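Local coordinates for protein chitosanase (Gynuella sunshinyii YC6258, PDB 6X2Q) that binds a chitosan-derived glucosamine oligosaccharide and probably hydrolyses chitosan, as a member of glycoside hydrolase family 46, at residues E24-V32 and W97-R107; G209-L217 and P227-G235. One frame throughout, in Å; residues are numbered along the deposited sequence.

How the interactions relate
Interactions 1 and 2 sit at separate places in the mainly helical, lysozyme-clan fold of this family 46 enzyme. Their centres are about 26 Å apart and their nearest atoms about 10 Å, without touching, and they follow one another along the chain. Interaction 1 ties the turn leading into strand 30-32, an outer strand of the three-stranded antiparallel sheet, to the junction of helices 93-100 and 104-129. Interaction 2 lays the hairpin strand 229-231 along helix 209-219. Helix 5-20 borders both, touching Gln-26 and Tyr-29 in one and Ser-213, Ile-231 and Thr-233 in the other. The Tyr-29 and Arg-210 side chains each come to about 6 Å from bound glucosamine, placing both contacts near the oligosaccharide.

Interaction 1 of 2, residues E24-V32 and W97-R107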
ATOM      1  N   GLU A  24      -6.838  10.344  -7.862  1.00 42.90           N
ATOM      2  CA  GLU A  24      -7.657  10.759  -6.694  1.00 51.02           C
ATOM      3  C   GLU A  24      -7.672   9.645  -5.643  1.00 45.44           C
ATOM      4  O   GLU A  24      -8.081   8.555  -5.961  1.00 40.88           O
ATOM      5  CB  GLU A  24      -9.070  11.161  -7.105  1.00 46.45           C
ATOM      6  N   LEU A  25      -7.205   9.939  -4.441  1.00 42.49           N
ATOM      7  CA  LEU A  25      -7.240   8.956  -3.366  1.00 42.28           C
ATOM      8  C   LEU A  25      -8.671   8.467  -3.142  1.00 41.99           C
ATOM      9  O   LEU A  25      -9.612   9.265  -3.070  1.00 39.72           O
ATOM     10  CB  LEU A  25      -6.659   9.568  -2.085  1.00 41.85           C
ATOM     11  CG  LEU A  25      -5.135   9.716  -1.921  1.00 41.73           C
ATOM     12  CD1 LEU A  25      -4.423   8.403  -2.210  1.00 45.44           C
ATOM     13  CD2 LEU A  25      -4.575  10.813  -2.806  1.00 47.50           C
ATOM     14  N   GLN A  26      -8.845   7.148  -3.042  1.00 37.80           N
ATOM     15  CA  GLN A  26     -10.184   6.557  -2.941  1.00 40.02           C
ATOM     16  C   GLN A  26     -10.518   6.312  -1.467  1.00 37.18           C
ATOM     17  O   GLN A  26     -10.489   5.189  -0.964  1.00 37.12           O
ATOM     18  CB  GLN A  26     -10.270   5.279  -3.774  1.00 38.12           C
ATOM     19  CG  GLN A  26     -10.087   5.494  -5.277  1.00 38.71           C
ATOM     20  CD  GLN A  26     -11.052   6.516  -5.839  1.00 45.06           C
ATOM     21  OE1 GLN A  26     -12.247   6.250  -5.986  1.00 48.02           O
ATOM     22  NE2 GLN A  26     -10.540   7.707  -6.142  1.00 46.09           N
ATOM     23  N   TYR A  27     -10.826   7.400  -0.760  1.00 35.92           N
ATOM     24  CA  TYR A  27     -11.199   7.276   0.646  1.00 32.11           C
ATOM     25  C   TYR A  27     -12.490   6.477   0.804  1.00 31.72           C
ATOM     26  O   TYR A  27     -12.633   5.699   1.754  1.00 28.84           O
ATOM     27  CB  TYR A  27     -11.364   8.663   1.273  1.00 34.89           C
ATOM     28  CG  TYR A  27     -10.075   9.431   1.544  1.00 32.97           C
ATOM     29  CD1 TYR A  27      -9.379   9.262   2.740  1.00 31.17           C
ATOM     30  CD2 TYR A  27      -9.577  10.342   0.616  1.00 33.53           C
ATOM     31  CE1 TYR A  27      -8.202   9.958   2.993  1.00 32.02           C
ATOM     32  CE2 TYR A  27      -8.403  11.046   0.852  1.00 36.54           C
ATOM     33  CZ  TYR A  27      -7.718  10.854   2.053  1.00 38.07           C
ATOM     34  OH  TYR A  27      -6.545  11.561   2.313  1.00 33.17           O
ATOM     35  N   GLY A  28     -13.450   6.664  -0.113  1.00 31.38           N
ATOM     36  CA  GLY A  28     -14.758   6.044  -0.037  1.00 32.19           C
ATOM     37  C   GLY A  28     -14.872   4.661  -0.652  1.00 37.07           C
ATOM     38  O   GLY A  28     -15.970   4.090  -0.692  1.00 38.56           O
ATOM     39  N   TYR A  29     -13.768   4.108  -1.142  1.00 35.81           N
ATOM     40  CA  TYR A  29     -13.786   2.800  -1.778  1.00 36.75           C
ATOM     41  C   TYR A  29     -14.015   1.715  -0.733  1.00 35.43           C
ATOM     42  O   TYR A  29     -13.433   1.751   0.357  1.00 37.20           O
ATOM     43  CB  TYR A  29     -12.458   2.580  -2.519  1.00 38.41           C
ATOM     44  CG  TYR A  29     -12.242   1.205  -3.127  1.00 42.34           C
ATOM     45  CD1 TYR A  29     -11.949   0.100  -2.325  1.00 41.31           C
ATOM     46  CD2 TYR A  29     -12.278   1.018  -4.509  1.00 47.32           C
ATOM     47  CE1 TYR A  29     -11.733  -1.150  -2.873  1.00 43.38           C
ATOM     48  CE2 TYR A  29     -12.058  -0.236  -5.069  1.00 40.22           C
ATOM     49  CZ  TYR A  29     -11.785  -1.312  -4.241  1.00 45.51           C
ATOM     50  OH  TYR A  29     -11.567  -2.566  -4.763  1.00 52.77           O
ATOM     51  N   ALA A  30     -14.846   0.733  -1.078  1.00 34.67           N
ATOM     52  CA  ALA A  30     -15.105  -0.405  -0.197  1.00 37.76           C
ATOM     53  C   ALA A  30     -15.653  -1.546  -1.040  1.00 42.24           C
ATOM     54  O   ALA A  30     -16.730  -1.409  -1.628  1.00 38.36           O
ATOM     55  CB  ALA A  30     -16.093  -0.031   0.910  1.00 33.29           C
ATOM     56  N   GLU A  31     -14.921  -2.659  -1.102  1.00 43.12           N
ATOM     57  CA  GLU A  31     -15.303  -3.764  -1.969  1.00 44.96           C
ATOM     58  C   GLU A  31     -14.836  -5.078  -1.367  1.00 44.06           C
ATOM     59  O   GLU A  31     -13.896  -5.123  -0.565  1.00 41.78           O
ATOM     60  CB  GLU A  31     -14.711  -3.634  -3.379  1.00 44.16           C
ATOM     61  CG  GLU A  31     -15.196  -2.454  -4.212  1.00 51.07           C
ATOM     62  CD  GLU A  31     -16.652  -2.547  -4.652  1.00 58.47           C
ATOM     63  OE1 GLU A  31     -17.429  -3.335  -4.068  1.00 65.76           O
ATOM     64  OE2 GLU A  31     -17.022  -1.826  -5.602  1.00 62.00           O
ATOM     65  N   VAL A  32     -15.519  -6.148  -1.771  1.00 45.78           N
ATOM     66  CA  VAL A  32     -15.070  -7.520  -1.558  1.00 44.29           C
ATOM     67  C   VAL A  32     -14.336  -7.957  -2.822  1.00 46.71           C
ATOM     68  O   VAL A  32     -14.863  -7.826  -3.937  1.00 43.35           O
ATOM     69  CB  VAL A  32     -16.258  -8.443  -1.238  1.00 48.04           C
ATOM     70  CG1 VAL A  32     -15.780  -9.840  -0.857  1.00 42.03           C
ATOM     71  CG2 VAL A  32     -17.098  -7.833  -0.127  1.00 44.32           C
ATOM     72  N   TRP A  97     -19.064   2.816   5.093  1.00 42.14           N
ATOM     73  CA  TRP A  97     -17.709   3.320   4.879  1.00 38.16           C
ATOM     74  C   TRP A  97     -17.697   4.445   3.854  1.00 38.77           C
ATOM     75  O   TRP A  97     -17.072   5.492   4.073  1.00 35.21           O
ATOM     76  CB  TRP A  97     -16.783   2.188   4.430  1.00 34.36           C
ATOM     77  CG  TRP A  97     -15.349   2.636   4.302  1.00 34.79           C
ATOM     78  CD1 TRP A  97     -14.806   3.383   3.295  1.00 28.81           C
ATOM     79  CD2 TRP A  97     -14.291   2.385   5.235  1.00 26.62           C
ATOM     80  NE1 TRP A  97     -13.475   3.594   3.539  1.00 34.35           N
ATOM     81  CE2 TRP A  97     -13.135   2.996   4.725  1.00 29.06           C
ATOM     82  CE3 TRP A  97     -14.212   1.686   6.444  1.00 30.71           C
ATOM     83  CZ2 TRP A  97     -11.911   2.946   5.387  1.00 29.23           C
ATOM     84  CZ3 TRP A  97     -12.996   1.629   7.100  1.00 29.42           C
ATOM     85  CH2 TRP A  97     -11.857   2.257   6.569  1.00 27.70           C
ATOM     86  N   ALA A  98     -18.376   4.239   2.716  1.00 37.57           N
ATOM     87  CA  ALA A  98     -18.492   5.302   1.720  1.00 36.22           C
ATOM     88  C   ALA A  98     -19.104   6.570   2.324  1.00 39.94           C
ATOM     89  O   ALA A  98     -18.624   7.684   2.084  1.00 38.13           O
ATOM     90  CB  ALA A  98     -19.319   4.812   0.530  1.00 41.40           C
ATOM     91  N   ASP A  99     -20.160   6.425   3.129  1.00 39.68           N
ATOM     92  CA  ASP A  99     -20.775   7.618   3.699  1.00 40.10           C
ATOM     93  C   ASP A  99     -19.875   8.246   4.759  1.00 39.59           C
ATOM     94  O   ASP A  99     -19.696   9.469   4.779  1.00 36.15           O
ATOM     95  CB  ASP A  99     -22.156   7.288   4.266  1.00 39.24           C
ATOM     96  CG  ASP A  99     -23.159   6.901   3.175  1.00 50.06           C
ATOM     97  OD1 ASP A  99     -23.087   7.490   2.067  1.00 54.59           O
ATOM     98  OD2 ASP A  99     -24.021   6.027   3.424  1.00 48.78           O
ATOM     99  N   ALA A 100     -19.279   7.423   5.627  1.00 32.23           N
ATOM    100  CA  ALA A 100     -18.350   7.954   6.610  1.00 36.32           C
ATOM    101  C   ALA A 100     -17.241   8.769   5.939  1.00 38.32           C
ATOM    102  O   ALA A 100     -16.855   9.826   6.445  1.00 34.71           O
ATOM    103  CB  ALA A 100     -17.768   6.813   7.444  1.00 35.26           C
ATOM    104  N   SER A 101     -16.762   8.325   4.772  1.00 33.86           N
ATOM    105  CA  SER A 101     -15.694   9.000   4.028  1.00 35.98           C
ATOM    106  C   SER A 101     -16.073  10.390   3.532  1.00 38.15           C
ATOM    107  O   SER A 101     -15.204  11.106   3.015  1.00 35.38           O
ATOM    108  CB  SER A 101     -15.276   8.151   2.819  1.00 35.68           C
ATOM    109  OG  SER A 101     -14.822   6.881   3.248  1.00 35.53           O
ATOM    110  N   GLN A 102     -17.339  10.784   3.634  1.00 41.29           N
ATOM    111  CA  GLN A 102     -17.661  12.173   3.317  1.00 42.13           C
ATOM    112  C   GLN A 102     -17.227  13.138   4.413  1.00 34.58           C
ATOM    113  O   GLN A 102     -17.194  14.345   4.173  1.00 35.94           O
ATOM    114  CB  GLN A 102     -19.159  12.314   3.060  1.00 43.22           C
ATOM    115  CG  GLN A 102     -19.612  11.634   1.793  1.00 44.38           C
ATOM    116  CD  GLN A 102     -19.823  12.619   0.678  1.00 53.87           C
ATOM    117  OE1 GLN A 102     -19.045  12.675  -0.276  1.00 57.61           O
ATOM    118  NE2 GLN A 102     -20.878  13.421   0.791  1.00 59.23           N
ATOM    119  N   ASN A 103     -16.900  12.628   5.595  1.00 35.61           N
ATOM    120  CA  ASN A 103     -16.480  13.439   6.728  1.00 35.56           C
ATOM    121  C   ASN A 103     -14.968  13.623   6.678  1.00 37.55           C
ATOM    122  O   ASN A 103     -14.240  12.632   6.809  1.00 37.31           O
ATOM    123  CB  ASN A 103     -16.880  12.747   8.027  1.00 30.61           C
ATOM    124  CG  ASN A 103     -16.444  13.508   9.269  1.00 36.14           C
ATOM    125  OD1 ASN A 103     -15.766  14.536   9.188  1.00 36.47           O
ATOM    126  ND2 ASN A 103     -16.847  13.007  10.434  1.00 35.05           N
ATOM    127  N   PRO A 104     -14.454  14.853   6.536  1.00 37.42           N
ATOM    128  CA  PRO A 104     -12.992  15.044   6.494  1.00 30.47           C
ATOM    129  C   PRO A 104     -12.275  14.454   7.686  1.00 34.40           C
ATOM    130  O   PRO A 104     -11.087  14.118   7.580  1.00 30.63           O
ATOM    131  CB  PRO A 104     -12.827  16.570   6.465  1.00 39.15           C
ATOM    132  CG  PRO A 104     -14.192  17.139   6.249  1.00 40.73           C
ATOM    133  CD  PRO A 104     -15.175  16.130   6.688  1.00 35.67           C
ATOM    134  N   VAL A 105     -12.958  14.315   8.825  1.00 32.51           N
ATOM    135  CA  VAL A 105     -12.295  13.783  10.011  1.00 36.44           C
ATOM    136  C   VAL A 105     -12.039  12.289   9.849  1.00 32.65           C
ATOM    137  O   VAL A 105     -11.004  11.772  10.293  1.00 32.42           O
ATOM    138  CB  VAL A 105     -13.118  14.078  11.280  1.00 35.27           C
ATOM    139  CG1 VAL A 105     -12.415  13.502  12.499  1.00 33.86           C
ATOM    140  CG2 VAL A 105     -13.355  15.588  11.452  1.00 38.78           C
ATOM    141  N   PHE A 106     -12.984  11.573   9.228  1.00 31.67           N
ATOM    142  CA  PHE A 106     -12.780  10.157   8.917  1.00 31.09           C
ATOM    143  C   PHE A 106     -11.636   9.976   7.930  1.00 31.55           C
ATOM    144  O   PHE A 106     -10.776   9.112   8.125  1.00 31.44           O
ATOM    145  CB  PHE A 106     -14.062   9.544   8.356  1.00 31.56           C
ATOM    146  CG  PHE A 106     -13.978   8.055   8.153  1.00 37.16           C
ATOM    147  CD1 PHE A 106     -13.776   7.204   9.228  1.00 35.93           C
ATOM    148  CD2 PHE A 106     -14.126   7.503   6.895  1.00 34.69           C
ATOM    149  CE1 PHE A 106     -13.698   5.831   9.042  1.00 37.66           C
ATOM    150  CE2 PHE A 106     -14.056   6.123   6.704  1.00 33.08           C
ATOM    151  CZ  PHE A 106     -13.836   5.291   7.776  1.00 33.98           C
ATOM    152  N   ARG A 107     -11.614  10.789   6.868  1.00 28.12           N
ATOM    153  CA  ARG A 107     -10.497  10.762   5.929  1.00 34.48           C
ATOM    154  C   ARG A 107      -9.183  11.042   6.641  1.00 32.67           C
ATOM    155  O   ARG A 107      -8.164  10.400   6.355  1.00 31.55           O
ATOM    156  CB  ARG A 107     -10.741  11.770   4.804  1.00 33.54           C
ATOM    157  CG  ARG A 107     -12.078  11.515   4.085  1.00 35.76           C
ATOM    158  CD  ARG A 107     -12.100  12.066   2.669  1.00 35.01           C
ATOM    159  NE  ARG A 107     -12.014  13.525   2.638  1.00 39.36           N
ATOM    160  CZ  ARG A 107     -13.053  14.346   2.791  1.00 36.35           C
ATOM    161  NH1 ARG A 107     -14.273  13.867   2.992  1.00 38.19           N
ATOM    162  NH2 ARG A 107     -12.874  15.650   2.741  1.00 35.13           N
TER
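Trp-97 of helix 93-100 points its indole N-H at Tyr-27 of the loop that enters strand 30-32, so the three-stranded antiparallel sheet is joined here to the turn between helices 93-100 and 104-129 of the lysozyme-clan fold. Its ring stands anti to the backbone N (chi1 -175°), which carries NE1 out to Tyr-27 O at 2.9 Å. The bond is bent at hydrogen (145°), yet the carbonyl oxygen lies in the indole plane. On the Trp-97 side facing strand 30-32, CB meets Ala-30 CB at 4.2 Å. Ala-98 brings its methyl to 3.6 Å from Gly-28 O. Ser-101 turns its hydroxyl back to Trp-97 O, which it and Ser-101 N reach from opposite faces, while Ser-101 OG also lies 2.9 Å from Tyr-27 O. After the type I turn Ala-100 to Asn-103, the Asn-103 side chain caps helix 104-129 by accepting from Val-105 N. Arg-107 then sets CD over one face of the Tyr-27 ring, 3.8 Å from its centroid, a CH-pi contact; the ring's OH bonds to Asp-111. An alanine in place of Tyr-27 would probably uncover this Arg-107 chain and deprive Asp-111 of its phenol partner. The bend at chi3 (-65°) carries the guanidinium beyond the ring, and NH1 donates in its own plane to Ser-101 O at 2.9 Å.

Interaction 2 of 2, residues G209-L217 and P227-G235; sequences GRVDSLMKL and PPIRISTWG
Helix 209-217 and strand 229-231 run nearly antiparallel, at 154° between their directions, with their axes 9.7 Å apart. The backbones converge toward the start of the helix: Gly-209 and Thr-233 have their CA atoms 5.6 Å apart, against 8.5 Å for Leu-217 and Ile-229. At the close end the methyl CG2 of Thr-233 rests on the first helical turn, 3.6 Å from Gly-209 C, where a side chain on Gly-209 would be tight. The same threonine turns its hydroxyl to the helix, and Thr-233 OG1 and Ser-213 OG share a hydrogen bond of 2.9 Å. Strand 229-231 pairs with 238-240 in a C-terminal two-stranded antiparallel hairpin, and the Thr-233 bond ties the loop after its first strand to helix 209-219; Phe-18 of helix 5-20 touches both Ser-213 and Thr-233. Farther along, Lys-216 starts out with CG anti to its backbone N, then bends at chi3 (83°) to bring NZ to Arg-230 O at 2.7 Å, approaching from above the carbonyl plane. A water accepts from Lys-216 NZ and from Ser-232 N and also bonds Ser-213 OG, bridging the charged and hydroxyl ends of the contact. Beyond it, Leu-217 covers the hydrophobic end with its two methyls: CD2 meets Ile-229 CG2 at 4.2 Å, the side chains crossing at about a right angle, and CD1 faces Ile-231 CD1 at 4.4 Å.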
ATOM      1  N   GLY A 209       1.810  -4.876 -13.333  1.00 30.12           N
ATOM      2  CA  GLY A 209       2.132  -3.690 -14.107  1.00 28.22           C
ATOM      3  C   GLY A 209       2.669  -2.554 -13.252  1.00 34.51           C
ATOM      4  O   GLY A 209       3.461  -1.732 -13.726  1.00 36.39           O
ATOM      5  N   ARG A 210       2.283  -2.504 -11.978  1.00 32.90           N
ATOM      6  CA  ARG A 210       2.797  -1.444 -11.116  1.00 36.70           C
ATOM      7  C   ARG A 210       4.297  -1.610 -10.863  1.00 30.41           C
ATOM      8  O   ARG A 210       5.026  -0.621 -10.760  1.00 28.51           O
ATOM      9  CB  ARG A 210       2.013  -1.411  -9.798  1.00 29.85           C
ATOM     10  CG  ARG A 210       2.372  -2.496  -8.794  1.00 31.03           C
ATOM     11  CD  ARG A 210       1.179  -2.768  -7.874  1.00 31.44           C
ATOM     12  NE  ARG A 210       1.094  -1.761  -6.822  1.00 34.05           N
ATOM     13  CZ  ARG A 210       0.059  -1.611  -6.000  1.00 35.55           C
ATOM     14  NH1 ARG A 210      -1.021  -2.386  -6.097  1.00 35.52           N
ATOM     15  NH2 ARG A 210       0.106  -0.678  -5.069  1.00 36.55           N
ATOM     16  N   VAL A 211       4.770  -2.850 -10.728  1.00 31.64           N
ATOM     17  CA  VAL A 211       6.205  -3.073 -10.602  1.00 31.04           C
ATOM     18  C   VAL A 211       6.888  -2.705 -11.909  1.00 35.14           C
ATOM     19  O   VAL A 211       7.979  -2.106 -11.915  1.00 31.43           O
ATOM     20  CB  VAL A 211       6.496  -4.530 -10.195  1.00 31.53           C
ATOM     21  CG1 VAL A 211       7.998  -4.771 -10.065  1.00 27.25           C
ATOM     22  CG2 VAL A 211       5.771  -4.895  -8.890  1.00 25.62           C
ATOM     23  N   ASP A 212       6.233  -3.018 -13.038  1.00 30.55           N
ATOM     24  CA  ASP A 212       6.747  -2.589 -14.336  1.00 34.85           C
ATOM     25  C   ASP A 212       6.873  -1.074 -14.397  1.00 32.28           C
ATOM     26  O   ASP A 212       7.857  -0.553 -14.925  1.00 30.16           O
ATOM     27  CB  ASP A 212       5.851  -3.097 -15.475  1.00 34.74           C
ATOM     28  CG  ASP A 212       5.815  -4.628 -15.577  1.00 41.93           C
ATOM     29  OD1 ASP A 212       6.802  -5.302 -15.186  1.00 43.00           O
ATOM     30  OD2 ASP A 212       4.775  -5.162 -16.038  1.00 41.00           O
ATOM     31  N   SER A 213       5.901  -0.341 -13.842  1.00 33.40           N
ATOM     32  CA  SER A 213       5.993   1.123 -13.886  1.00 35.82           C
ATOM     33  C   SER A 213       7.179   1.636 -13.068  1.00 31.03           C
ATOM     34  O   SER A 213       7.913   2.522 -13.514  1.00 33.54           O
ATOM     35  CB  SER A 213       4.699   1.754 -13.382  1.00 35.61           C
ATOM     36  OG  SER A 213       3.628   1.491 -14.268  1.00 36.94           O
ATOM     37  N   LEU A 214       7.382   1.098 -11.863  1.00 29.91           N
ATOM     38  CA  LEU A 214       8.555   1.492 -11.092  1.00 26.59           C
ATOM     39  C   LEU A 214       9.847   1.112 -11.811  1.00 32.10           C
ATOM     40  O   LEU A 214      10.835   1.856 -11.760  1.00 31.49           O
ATOM     41  CB  LEU A 214       8.497   0.855  -9.707  1.00 30.13           C
ATOM     42  CG  LEU A 214       7.292   1.203  -8.824  1.00 29.86           C
ATOM     43  CD1 LEU A 214       7.184   0.237  -7.641  1.00 29.15           C
ATOM     44  CD2 LEU A 214       7.391   2.633  -8.346  1.00 30.92           C
ATOM     45  N   MET A 215       9.874  -0.060 -12.454  1.00 29.12           N
ATOM     46  CA  MET A 215      11.044  -0.454 -13.231  1.00 34.97           C
ATOM     47  C   MET A 215      11.278   0.495 -14.404  1.00 32.27           C
ATOM     48  O   MET A 215      12.425   0.819 -14.732  1.00 33.63           O
ATOM     49  CB  MET A 215      10.885  -1.897 -13.728  1.00 36.56           C
ATOM     50  CG  MET A 215      12.085  -2.419 -14.489  1.00 36.97           C
ATOM     51  SD  MET A 215      13.506  -2.693 -13.405  1.00 46.83           S
ATOM     52  CE  MET A 215      13.034  -4.210 -12.570  1.00 40.42           C
ATOM     53  N   LYS A 216      10.200   0.937 -15.057  1.00 30.04           N
ATOM     54  CA  LYS A 216      10.326   1.871 -16.169  1.00 32.58           C
ATOM     55  C   LYS A 216      10.970   3.183 -15.701  1.00 41.22           C
ATOM     56  O   LYS A 216      11.931   3.672 -16.316  1.00 33.92           O
ATOM     57  CB  LYS A 216       8.944   2.096 -16.793  1.00 29.16           C
ATOM     58  CG  LYS A 216       8.897   3.048 -17.993  1.00 41.77           C
ATOM     59  CD  LYS A 216       7.465   3.569 -18.272  1.00 47.87           C
ATOM     60  CE  LYS A 216       7.088   4.787 -17.383  1.00 48.97           C
ATOM     61  NZ  LYS A 216       5.823   5.482 -17.831  1.00 43.39           N
ATOM     62  N   LEU A 217      10.480   3.740 -14.580  1.00 33.56           N
ATOM     63  CA  LEU A 217      11.098   4.936 -14.012  1.00 36.20           C
ATOM     64  C   LEU A 217      12.566   4.692 -13.689  1.00 36.61           C
ATOM     65  O   LEU A 217      13.413   5.565 -13.912  1.00 34.37           O
ATOM     66  CB  LEU A 217      10.349   5.394 -12.751  1.00 28.88           C
ATOM     67  CG  LEU A 217       8.871   5.753 -12.924  1.00 37.97           C
ATOM     68  CD1 LEU A 217       8.258   6.234 -11.625  1.00 35.77           C
ATOM     69  CD2 LEU A 217       8.697   6.801 -14.015  1.00 40.78           C
ATOM     70  N   PRO A 227       9.314  16.003 -12.016  1.00 52.42           N
ATOM     71  CA  PRO A 227       8.228  16.116 -12.988  1.00 45.70           C
ATOM     72  C   PRO A 227       8.777  16.409 -14.372  1.00 46.38           C
ATOM     73  O   PRO A 227       9.912  16.888 -14.505  1.00 50.68           O
ATOM     74  CB  PRO A 227       7.402  17.293 -12.453  1.00 48.35           C
ATOM     75  CG  PRO A 227       8.404  18.148 -11.750  1.00 47.50           C
ATOM     76  CD  PRO A 227       9.443  17.211 -11.179  1.00 44.83           C
ATOM     77  N   PRO A 228       8.008  16.110 -15.435  1.00 49.01           N
ATOM     78  CA  PRO A 228       6.724  15.405 -15.310  1.00 47.47           C
ATOM     79  C   PRO A 228       6.932  13.899 -15.222  1.00 44.65           C
ATOM     80  O   PRO A 228       7.917  13.382 -15.757  1.00 39.33           O
ATOM     81  CB  PRO A 228       5.989  15.783 -16.592  1.00 48.34           C
ATOM     82  CG  PRO A 228       7.094  15.934 -17.592  1.00 51.49           C
ATOM     83  CD  PRO A 228       8.287  16.496 -16.830  1.00 47.38           C
ATOM     84  N   ILE A 229       6.034  13.206 -14.522  1.00 44.77           N
ATOM     85  CA  ILE A 229       6.071  11.754 -14.430  1.00 42.23           C
ATOM     86  C   ILE A 229       4.892  11.204 -15.214  1.00 40.68           C
ATOM     87  O   ILE A 229       3.743  11.608 -14.992  1.00 40.92           O
ATOM     88  CB  ILE A 229       6.051  11.266 -12.974  1.00 39.63           C
ATOM     89  CG1 ILE A 229       7.337  11.698 -12.267  1.00 42.60           C
ATOM     90  CG2 ILE A 229       5.922   9.743 -12.930  1.00 42.60           C
ATOM     91  CD1 ILE A 229       7.495  11.135 -10.858  1.00 42.36           C
ATOM     92  N   ARG A 230       5.184  10.300 -16.143  1.00 44.03           N
ATOM     93  CA  ARG A 230       4.171   9.616 -16.933  1.00 44.76           C
ATOM     94  C   ARG A 230       3.922   8.244 -16.318  1.00 43.62           C
ATOM     95  O   ARG A 230       4.855   7.445 -16.178  1.00 40.92           O
ATOM     96  CB  ARG A 230       4.618   9.494 -18.393  1.00 43.09           C
ATOM     97  CG  ARG A 230       3.589   8.851 -19.316  1.00 52.92           C
ATOM     98  CD  ARG A 230       4.269   7.957 -20.366  1.00 53.93           C
ATOM     99  NE  ARG A 230       3.730   8.184 -21.704  1.00 55.42           N
ATOM    100  CZ  ARG A 230       2.937   7.333 -22.351  1.00 55.91           C
ATOM    101  NH1 ARG A 230       2.586   6.176 -21.791  1.00 56.11           N
ATOM    102  NH2 ARG A 230       2.492   7.644 -23.560  1.00 49.19           N
ATOM    103  N   ILE A 231       2.678   7.990 -15.921  1.00 42.12           N
ATOM    104  CA  ILE A 231       2.237   6.678 -15.463  1.00 40.21           C
ATOM    105  C   ILE A 231       1.112   6.214 -16.378  1.00 41.95           C
ATOM    106  O   ILE A 231       0.139   6.946 -16.582  1.00 44.17           O
ATOM    107  CB  ILE A 231       1.756   6.716 -13.999  1.00 42.98           C
ATOM    108  CG1 ILE A 231       2.868   7.218 -13.073  1.00 42.35           C
ATOM    109  CG2 ILE A 231       1.317   5.333 -13.565  1.00 36.57           C
ATOM    110  CD1 ILE A 231       4.065   6.256 -12.980  1.00 37.37           C
ATOM    111  N   SER A 232       1.235   4.996 -16.921  1.00 44.06           N
ATOM    112  CA  SER A 232       0.178   4.451 -17.774  1.00 46.07           C
ATOM    113  C   SER A 232      -0.053   2.968 -17.506  1.00 46.20           C
ATOM    114  O   SER A 232      -0.375   2.208 -18.427  1.00 47.53           O
ATOM    115  CB  SER A 232       0.489   4.667 -19.257  1.00 45.27           C
ATOM    116  OG  SER A 232       1.844   4.398 -19.535  1.00 43.38           O
ATOM    117  N   THR A 233       0.101   2.557 -16.250  1.00 42.67           N
ATOM    118  CA  THR A 233      -0.016   1.182 -15.783  1.00 45.70           C
ATOM    119  C   THR A 233      -1.178   0.411 -16.397  1.00 47.70           C
ATOM    120  O   THR A 233      -1.021  -0.759 -16.758  1.00 46.02           O
ATOM    121  CB  THR A 233      -0.163   1.181 -14.260  1.00 47.22           C
ATOM    122  OG1 THR A 233       0.847   2.026 -13.681  1.00 43.05           O
ATOM    123  CG2 THR A 233      -0.045  -0.244 -13.706  1.00 39.76           C
ATOM    124  N   TRP A 234      -2.345   1.046 -16.528  1.00 45.75           N
ATOM    125  CA  TRP A 234      -3.554   0.353 -16.967  1.00 50.29           C
ATOM    126  C   TRP A 234      -4.003   0.775 -18.358  1.00 52.11           C
ATOM    127  O   TRP A 234      -5.174   0.583 -18.707  1.00 49.89           O
ATOM    128  CB  TRP A 234      -4.691   0.585 -15.977  1.00 48.12           C
ATOM    129  CG  TRP A 234      -4.385   0.161 -14.583  1.00 47.93           C
ATOM    130  CD1 TRP A 234      -4.016   0.967 -13.538  1.00 41.69           C
ATOM    131  CD2 TRP A 234      -4.439  -1.175 -14.065  1.00 52.08           C
ATOM    132  NE1 TRP A 234      -3.829   0.210 -12.405  1.00 46.03           N
ATOM    133  CE2 TRP A 234      -4.091  -1.106 -12.698  1.00 53.28           C
ATOM    134  CE3 TRP A 234      -4.759  -2.425 -14.622  1.00 54.81           C
ATOM    135  CZ2 TRP A 234      -4.051  -2.243 -11.876  1.00 48.26           C
ATOM    136  CZ3 TRP A 234      -4.714  -3.553 -13.806  1.00 46.59           C
ATOM    137  CH2 TRP A 234      -4.357  -3.453 -12.451  1.00 51.15           C
ATOM    138  N   GLY A 235      -3.104   1.354 -19.152  1.00 49.31           N
ATOM    139  CA  GLY A 235      -3.467   1.837 -20.468  1.00 50.84           C
ATOM    140  C   GLY A 235      -3.669   3.340 -20.490  1.00 55.46           C
ATOM    141  O   GLY A 235      -3.159   4.024 -21.382  1.00 59.30           O
TER
HETATM  142  O   HOH W   1       3.839   3.497 -16.464  1.00 25.88           O